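Local structure of aminomethyltransferase (Bartonella henselae, 3GIR) at residues A[85-90]-A[165-170]; A[128-133]-A[140-145]; A[117-122]-A[154-159]. The protein belongs to the aminomethyltransferase family and pairs a folate-binding domain with a C-terminal barrel domain. All coordinates share one frame; numbering follows the deposited sequence.

Contact 1. Residues A[85-90]-A[165-170]; sequences KLIAVE and CQVIAL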
# COMPACT_ATOMS: atom_id res chain seq x y z
N LYS A 85 -6.45 -1.26 8.90
CA LYS A 85 -6.91 -2.19 9.92
C LYS A 85 -5.90 -3.27 10.18
O LYS A 85 -5.43 -3.92 9.25
CB LYS A 85 -8.27 -2.85 9.55
CG LYS A 85 -8.98 -3.48 10.70
CD LYS A 85 -9.57 -2.41 11.65
CE LYS A 85 -10.32 -2.99 12.80
NZ LYS A 85 -10.91 -1.87 13.60
N LEU A 86 -5.58 -3.44 11.46
CA LEU A 86 -4.72 -4.54 11.92
C LEU A 86 -5.63 -5.69 12.31
O LEU A 86 -6.63 -5.49 13.04
CB LEU A 86 -3.95 -4.10 13.16
CG LEU A 86 -2.60 -3.50 12.83
CD1 LEU A 86 -2.78 -2.19 12.14
CD2 LEU A 86 -1.82 -3.39 14.18
N ILE A 87 -5.33 -6.86 11.77
CA ILE A 87 -6.00 -8.07 12.13
C ILE A 87 -4.94 -9.04 12.68
O ILE A 87 -3.98 -9.41 11.98
CB ILE A 87 -6.64 -8.64 10.89
CG1 ILE A 87 -7.76 -7.74 10.35
CG2 ILE A 87 -7.29 -10.04 11.18
CD1 ILE A 87 -8.30 -8.07 8.91
N ALA A 88 -5.14 -9.47 13.94
CA ALA A 88 -4.26 -10.49 14.55
C ALA A 88 -4.76 -11.88 14.21
O ALA A 88 -6.00 -12.14 14.10
CB ALA A 88 -4.20 -10.34 16.05
N VAL A 89 -3.82 -12.77 13.98
CA VAL A 89 -4.15 -14.17 13.68
C VAL A 89 -3.31 -14.98 14.69
O VAL A 89 -2.10 -14.91 14.69
CB VAL A 89 -3.76 -14.44 12.25
CG1 VAL A 89 -3.87 -15.96 11.93
CG2 VAL A 89 -4.63 -13.55 11.28
N GLU A 90 -3.99 -15.74 15.56
CA GLU A 90 -3.38 -16.34 16.74
C GLU A 90 -3.98 -17.73 16.96
O GLU A 90 -5.18 -17.83 16.96
CB GLU A 90 -3.71 -15.43 17.94
CG GLU A 90 -3.20 -15.94 19.25
CD GLU A 90 -3.41 -14.98 20.42
OE1 GLU A 90 -4.16 -13.96 20.28
OE2 GLU A 90 -2.83 -15.29 21.49
N CYS A 165 -7.55 -21.70 15.10
CA CYS A 165 -6.89 -20.39 15.05
C CYS A 165 -7.98 -19.36 15.26
O CYS A 165 -9.15 -19.63 14.92
CB CYS A 165 -6.20 -20.19 13.68
SG CYS A 165 -5.26 -18.63 13.47
N GLN A 166 -7.61 -18.18 15.75
CA GLN A 166 -8.55 -17.08 15.86
C GLN A 166 -8.08 -15.89 14.99
O GLN A 166 -6.89 -15.70 14.84
CB GLN A 166 -8.64 -16.61 17.31
CG GLN A 166 -9.18 -17.67 18.30
CD GLN A 166 -10.56 -18.21 17.96
OE1 GLN A 166 -10.79 -19.43 17.95
NE2 GLN A 166 -11.50 -17.30 17.70
N VAL A 167 -9.03 -15.16 14.45
CA VAL A 167 -8.81 -13.95 13.66
C VAL A 167 -9.50 -12.85 14.44
O VAL A 167 -10.70 -12.96 14.73
CB VAL A 167 -9.52 -14.13 12.28
CG1 VAL A 167 -9.32 -12.98 11.36
CG2 VAL A 167 -8.96 -15.43 11.59
N ILE A 168 -8.77 -11.77 14.76
CA ILE A 168 -9.24 -10.73 15.64
C ILE A 168 -8.96 -9.34 15.00
O ILE A 168 -7.81 -9.01 14.81
CB ILE A 168 -8.51 -10.78 17.02
CG1 ILE A 168 -8.57 -12.20 17.59
CG2 ILE A 168 -9.13 -9.74 17.98
CD1 ILE A 168 -7.62 -12.41 18.74
N ALA A 169 -10.01 -8.54 14.80
CA ALA A 169 -9.85 -7.18 14.30
C ALA A 169 -9.46 -6.30 15.48
O ALA A 169 -10.10 -6.34 16.50
CB ALA A 169 -11.15 -6.69 13.65
N LEU A 170 -8.36 -5.56 15.37
CA LEU A 170 -7.87 -4.75 16.47
C LEU A 170 -8.30 -3.30 16.33
O LEU A 170 -8.44 -2.77 15.20
CB LEU A 170 -6.38 -4.85 16.55
CG LEU A 170 -5.69 -6.21 16.67
CD1 LEU A 170 -4.18 -6.15 16.79
CD2 LEU A 170 -6.24 -6.95 17.89
O HOH W 1 -6.41 -1.68 13.53
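Ala88 and Ile168 face each other as a hydrogen-bonded pair where strand 85-90 runs antiparallel to strand 166-169, one of the two outermost strands of a five-stranded antiparallel sheet in the folate-binding domain. Ala88 N donates a hydrogen bond to Ile168 O (2.8 Å) and Ala88 O accepts from Ile168 N; Glu90 and Gln166 repeat the reciprocal pair of hydrogen bonds, and Leu170 N adds a nearly straight one to Leu86 O (170° at the hydrogen). Between these rungs, the non-hydrogen-bonded pairs Ile87-Ala169 and Val89-Val167 come closer together, and the CA atoms of Ile87, Val89 and Val167 make C-H...O contacts with carbonyls across the gap.

The apolar side chains split by face. Ile87 and Val167 lie on the face covered by helix 149-159, where CG2 of Ile87 meets CG1 of Val167 obliquely at 3.6 Å. Val89 shares that face and packs on Phe97 and Leu98 of helix 94-101. On the other face CB of Ala88 approaches Leu170 CD1 at 4.3 Å.

Polar links close the Leu170 end. Lys85 NZ makes a weak 3.1 Å bond to Leu170 O, and a water bridges Leu86 N and Leu170 O, 2.8 Å from each.

Contact 2. Residues A[128-133]-A[140-145]; sequences DDLILT and FMLVAN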
# COMPACT_ATOMS: atom_id res chain seq x y z
N ASP A 128 -7.76 -7.99 -1.81
CA ASP A 128 -7.01 -6.96 -1.08
C ASP A 128 -5.56 -7.33 -1.10
O ASP A 128 -5.20 -8.51 -1.12
CB ASP A 128 -7.48 -6.78 0.38
CG ASP A 128 -7.18 -5.36 0.94
OD1 ASP A 128 -6.77 -4.51 0.10
OD2 ASP A 128 -7.22 -5.20 2.19
N ASP A 129 -4.71 -6.32 -1.09
CA ASP A 129 -3.29 -6.59 -0.82
C ASP A 129 -3.01 -6.30 0.64
O ASP A 129 -3.76 -5.52 1.28
CB ASP A 129 -2.33 -5.91 -1.79
CG ASP A 129 -2.39 -4.46 -1.87
OD1 ASP A 129 -3.34 -3.77 -1.39
OD2 ASP A 129 -1.39 -3.95 -2.52
N LEU A 130 -2.03 -7.03 1.20
CA LEU A 130 -1.90 -7.08 2.67
C LEU A 130 -0.43 -7.16 2.99
O LEU A 130 0.31 -7.63 2.17
CB LEU A 130 -2.62 -8.39 3.17
CG LEU A 130 -4.09 -8.68 2.94
CD1 LEU A 130 -4.57 -10.12 3.22
CD2 LEU A 130 -4.94 -7.72 3.80
N ILE A 131 -0.03 -6.82 4.22
CA ILE A 131 1.26 -7.15 4.74
C ILE A 131 1.05 -8.07 5.93
O ILE A 131 0.26 -7.76 6.87
CB ILE A 131 2.10 -5.94 5.21
CG1 ILE A 131 2.12 -4.84 4.15
CG2 ILE A 131 3.46 -6.39 5.71
CD1 ILE A 131 2.83 -5.28 2.91
N LEU A 132 1.74 -9.22 5.86
CA LEU A 132 1.71 -10.26 6.91
C LEU A 132 3.05 -10.24 7.66
O LEU A 132 4.10 -10.29 7.02
CB LEU A 132 1.53 -11.61 6.24
CG LEU A 132 1.63 -12.86 7.17
CD1 LEU A 132 0.50 -12.95 8.17
CD2 LEU A 132 1.70 -14.12 6.37
N THR A 133 3.00 -10.17 8.99
CA THR A 133 4.21 -10.18 9.85
C THR A 133 4.08 -11.25 10.87
O THR A 133 3.00 -11.41 11.44
CB THR A 133 4.36 -8.82 10.58
OG1 THR A 133 4.43 -7.79 9.58
CG2 THR A 133 5.67 -8.78 11.39
N PHE A 140 0.54 -13.89 14.41
CA PHE A 140 0.85 -13.09 13.21
C PHE A 140 -0.03 -11.85 13.18
O PHE A 140 -1.04 -11.79 13.84
CB PHE A 140 0.54 -13.89 11.92
CG PHE A 140 1.41 -15.12 11.70
CD1 PHE A 140 2.36 -15.14 10.72
CD2 PHE A 140 1.15 -16.29 12.44
CE1 PHE A 140 3.10 -16.26 10.50
CE2 PHE A 140 1.90 -17.42 12.25
CZ PHE A 140 2.86 -17.42 11.27
N MET A 141 0.37 -10.87 12.39
CA MET A 141 -0.40 -9.64 12.22
C MET A 141 -0.56 -9.45 10.70
O MET A 141 0.34 -9.71 9.91
CB MET A 141 0.34 -8.38 12.78
CG MET A 141 -0.45 -7.15 12.84
SD MET A 141 -1.72 -7.28 14.16
CE MET A 141 -0.69 -7.09 15.67
N LEU A 142 -1.75 -9.04 10.33
CA LEU A 142 -2.06 -8.59 8.96
C LEU A 142 -2.45 -7.12 9.03
O LEU A 142 -3.19 -6.67 9.94
CB LEU A 142 -3.24 -9.39 8.37
CG LEU A 142 -2.96 -10.81 7.93
CD1 LEU A 142 -4.25 -11.72 7.78
CD2 LEU A 142 -2.15 -10.79 6.63
N VAL A 143 -2.01 -6.35 8.04
CA VAL A 143 -2.55 -4.99 7.87
C VAL A 143 -3.33 -4.92 6.57
O VAL A 143 -2.75 -5.21 5.51
CB VAL A 143 -1.37 -3.97 7.88
CG1 VAL A 143 -1.92 -2.53 7.73
CG2 VAL A 143 -0.58 -3.99 9.22
N ALA A 144 -4.60 -4.53 6.68
CA ALA A 144 -5.60 -4.52 5.60
C ALA A 144 -5.88 -3.10 5.19
O ALA A 144 -5.86 -2.19 6.02
CB ALA A 144 -6.91 -5.15 6.08
N ASN A 145 -6.23 -2.91 3.92
CA ASN A 145 -6.63 -1.57 3.50
C ASN A 145 -7.95 -1.12 4.04
O ASN A 145 -8.86 -1.92 4.22
CB ASN A 145 -6.71 -1.60 1.95
CG ASN A 145 -5.41 -1.54 1.31
OD1 ASN A 145 -4.93 -2.57 0.69
ND2 ASN A 145 -4.74 -0.40 1.46
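Leu132 and Leu142 meet at an angle on one face of the hairpin formed by strands 126-136 and 139-144, the methyl CD1 of Leu132 resting 3.7 Å from CD2 of Leu142. With CG of Leu132 opposite its own backbone N (chi1 174°), its CD1 also approaches CD1 of the Phe140 ring obliquely, at 3.8 Å. Farther along the same face, CD2 of Leu130 leans over the backbone of Ala144, 3.7 Å from its CA, while Leu130 CB approaches Leu142 CD2. Helices 94-101 and 149-159 pack over this apolar row. Ile131, Thr133, Met141 and Val143 point to the other face, and the Thr133 hydroxyl is hydrogen-bonded to Ser114.

Beneath the side chains, Thr133 and Met141 exchange two backbone bonds; Val143 N bonds to Ile131 O at 2.9 Å, but the return bond from Ile131 N to Val143 O is weak at 3.4 Å. Where the ladder gives out, the Asp128 carboxylate takes over: its OD2 accepts from Asn145 N at 3.0 Å through the syn lone pair.

Asp128 OD2 also lies close to the like-charged Asp152, and the Asp129 carboxylate is hydrogen-bonded to Tyr116. The two neighbouring acids are thus positioned by different partners, Asp128 by a backbone N-H of the adjoining strand's end and Asp129 by a tyrosine hydroxyl of strand 114-120.

Contact 3. Residues A[117-122]-A[154-159]; sequences SYLLNE and AELEKR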
# COMPACT_ATOMS: atom_id res chain seq x y z
N SER A 117 1.68 -9.59 0.48
CA SER A 117 0.89 -10.67 -0.05
C SER A 117 -0.48 -10.14 -0.47
O SER A 117 -0.73 -8.93 -0.55
CB SER A 117 0.73 -11.81 0.96
OG SER A 117 0.35 -13.00 0.31
N TYR A 118 -1.38 -11.07 -0.77
CA TYR A 118 -2.74 -10.69 -1.17
C TYR A 118 -3.73 -11.79 -0.92
O TYR A 118 -3.40 -12.97 -1.03
CB TYR A 118 -2.79 -10.26 -2.67
CG TYR A 118 -1.71 -10.78 -3.54
CD1 TYR A 118 -1.64 -12.13 -3.85
CD2 TYR A 118 -0.78 -9.94 -4.14
CE1 TYR A 118 -0.66 -12.60 -4.70
CE2 TYR A 118 0.22 -10.44 -4.95
CZ TYR A 118 0.25 -11.76 -5.23
OH TYR A 118 1.19 -12.30 -6.09
N LEU A 119 -4.94 -11.39 -0.60
CA LEU A 119 -6.06 -12.28 -0.45
C LEU A 119 -6.66 -12.47 -1.85
O LEU A 119 -7.12 -11.53 -2.46
CB LEU A 119 -7.07 -11.62 0.50
CG LEU A 119 -8.19 -12.47 0.96
CD1 LEU A 119 -7.71 -13.62 1.96
CD2 LEU A 119 -9.35 -11.58 1.57
N LEU A 120 -6.70 -13.71 -2.36
CA LEU A 120 -7.23 -13.96 -3.71
C LEU A 120 -8.58 -14.58 -3.63
O LEU A 120 -8.85 -15.38 -2.68
CB LEU A 120 -6.29 -14.92 -4.39
CG LEU A 120 -4.89 -14.48 -4.58
CD1 LEU A 120 -4.18 -15.63 -5.31
CD2 LEU A 120 -4.72 -13.16 -5.35
N ASN A 121 -9.42 -14.27 -4.61
CA ASN A 121 -10.64 -15.04 -4.82
C ASN A 121 -10.37 -16.30 -5.63
O ASN A 121 -9.23 -16.57 -6.00
CB ASN A 121 -11.74 -14.19 -5.40
CG ASN A 121 -11.46 -13.70 -6.82
OD1 ASN A 121 -10.76 -14.31 -7.57
ND2 ASN A 121 -12.06 -12.56 -7.15
N GLU A 122 -11.46 -17.06 -5.92
CA GLU A 122 -11.35 -18.37 -6.56
C GLU A 122 -10.79 -18.27 -7.98
O GLU A 122 -10.15 -19.21 -8.45
CB GLU A 122 -12.73 -19.13 -6.62
N ALA A 154 -14.20 -10.67 7.19
CA ALA A 154 -15.26 -11.69 7.01
C ALA A 154 -14.75 -12.90 6.22
O ALA A 154 -15.02 -14.05 6.58
CB ALA A 154 -16.46 -11.07 6.38
N GLU A 155 -13.96 -12.64 5.19
CA GLU A 155 -13.44 -13.69 4.37
C GLU A 155 -12.36 -14.51 5.09
O GLU A 155 -12.34 -15.77 5.00
CB GLU A 155 -12.95 -13.16 3.03
CG GLU A 155 -12.39 -14.27 2.12
CD GLU A 155 -13.46 -15.31 1.66
OE1 GLU A 155 -14.67 -14.94 1.59
OE2 GLU A 155 -13.02 -16.48 1.43
N LEU A 156 -11.50 -13.85 5.86
CA LEU A 156 -10.49 -14.59 6.62
C LEU A 156 -11.14 -15.52 7.65
O LEU A 156 -10.72 -16.63 7.83
CB LEU A 156 -9.54 -13.57 7.31
CG LEU A 156 -8.51 -12.94 6.36
CD1 LEU A 156 -7.87 -11.69 7.00
CD2 LEU A 156 -7.37 -13.86 5.96
N GLU A 157 -12.17 -15.01 8.30
CA GLU A 157 -12.96 -15.76 9.31
C GLU A 157 -13.57 -17.01 8.66
O GLU A 157 -13.52 -18.11 9.23
CB GLU A 157 -14.08 -14.88 9.84
CG GLU A 157 -14.37 -14.99 11.21
CD GLU A 157 -15.41 -13.98 11.71
OE1 GLU A 157 -15.33 -13.71 12.90
OE2 GLU A 157 -16.30 -13.49 10.92
N LYS A 158 -14.10 -16.90 7.45
CA LYS A 158 -14.62 -18.08 6.77
C LYS A 158 -13.52 -19.05 6.39
O LYS A 158 -13.67 -20.24 6.49
CB LYS A 158 -15.43 -17.71 5.52
CG LYS A 158 -16.68 -16.86 5.78
CD LYS A 158 -17.29 -16.42 4.46
CE LYS A 158 -18.43 -15.49 4.74
NZ LYS A 158 -18.89 -14.68 3.56
N ARG A 159 -12.39 -18.57 5.89
CA ARG A 159 -11.26 -19.48 5.56
C ARG A 159 -10.64 -20.15 6.80
O ARG A 159 -9.94 -21.18 6.68
CB ARG A 159 -10.18 -18.71 4.74
CG ARG A 159 -10.69 -18.28 3.36
CD ARG A 159 -9.67 -17.52 2.49
NE ARG A 159 -10.37 -16.93 1.37
CZ ARG A 159 -9.83 -16.38 0.31
NH1 ARG A 159 -8.50 -16.38 0.13
NH2 ARG A 159 -10.65 -15.82 -0.55
O HOH W 2 -5.74 -16.32 -1.34
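Arg159 reaches from its helix to the strand end-on, NH1 and NH2 both bonding to the carbonyl oxygen Leu120 O, at 3.0 Å and 2.8 Å respectively. The chain is extended from CG to NE, which carries the guanidinium out to the strand with the carbonyl oxygen near its plane. Glu155, one helical turn earlier, holds another edge: bent at chi2 (66°), it brings OE2 within 2.7 Å of Arg159 NE as an in-plane salt bridge through the anti lone pair, fixing the rotation of the guanidinium.

The contact sets helix 149-159 across strand 114-120, an outermost strand of the five-stranded antiparallel sheet, with the segment axes 77° apart and 10.7 Å at their closest. Leu119 lies between strand and helix. Its CG is trans to the backbone N (chi1 -170°), and the two branches diverge: CD1 lies over one guanidinium face, 3.4 Å from Arg159 NH1, and also touches Leu156 CD2 at 4.0 Å, while CD2 crosses the aliphatic part of Glu155, 4.1 Å from CG. Arg159 NH1 bonds as well to Ala101 O in the neighbouring helix, and Tyr293 makes a cation-pi contact with the arginine.

Overall arrangement
All three contacts belong to one antiparallel sheet of the folate-binding domain and the helix packed on it. Contact 1 joins strand 85-90 to an outermost strand, and contact 2 continues the sheet through the next neighbours: Ile87 O and Leu142 N lie 2.8 Å apart, a probable hydrogen bond, and the two centres are about 10 Å apart. Contact 3 starts from the strand on the far side of the hairpin, where Leu130 N is 2.9 Å from Ser117 O. Leu156 links contact 3 back to contact 1, its CD1 lying 4.1 Å from Ile87 CD1. Along the chain, contact 2 is nested within contact 3, and contact 3 within contact 1. The sodium ion is bound elsewhere, at Leu238, Asp240 and Val243.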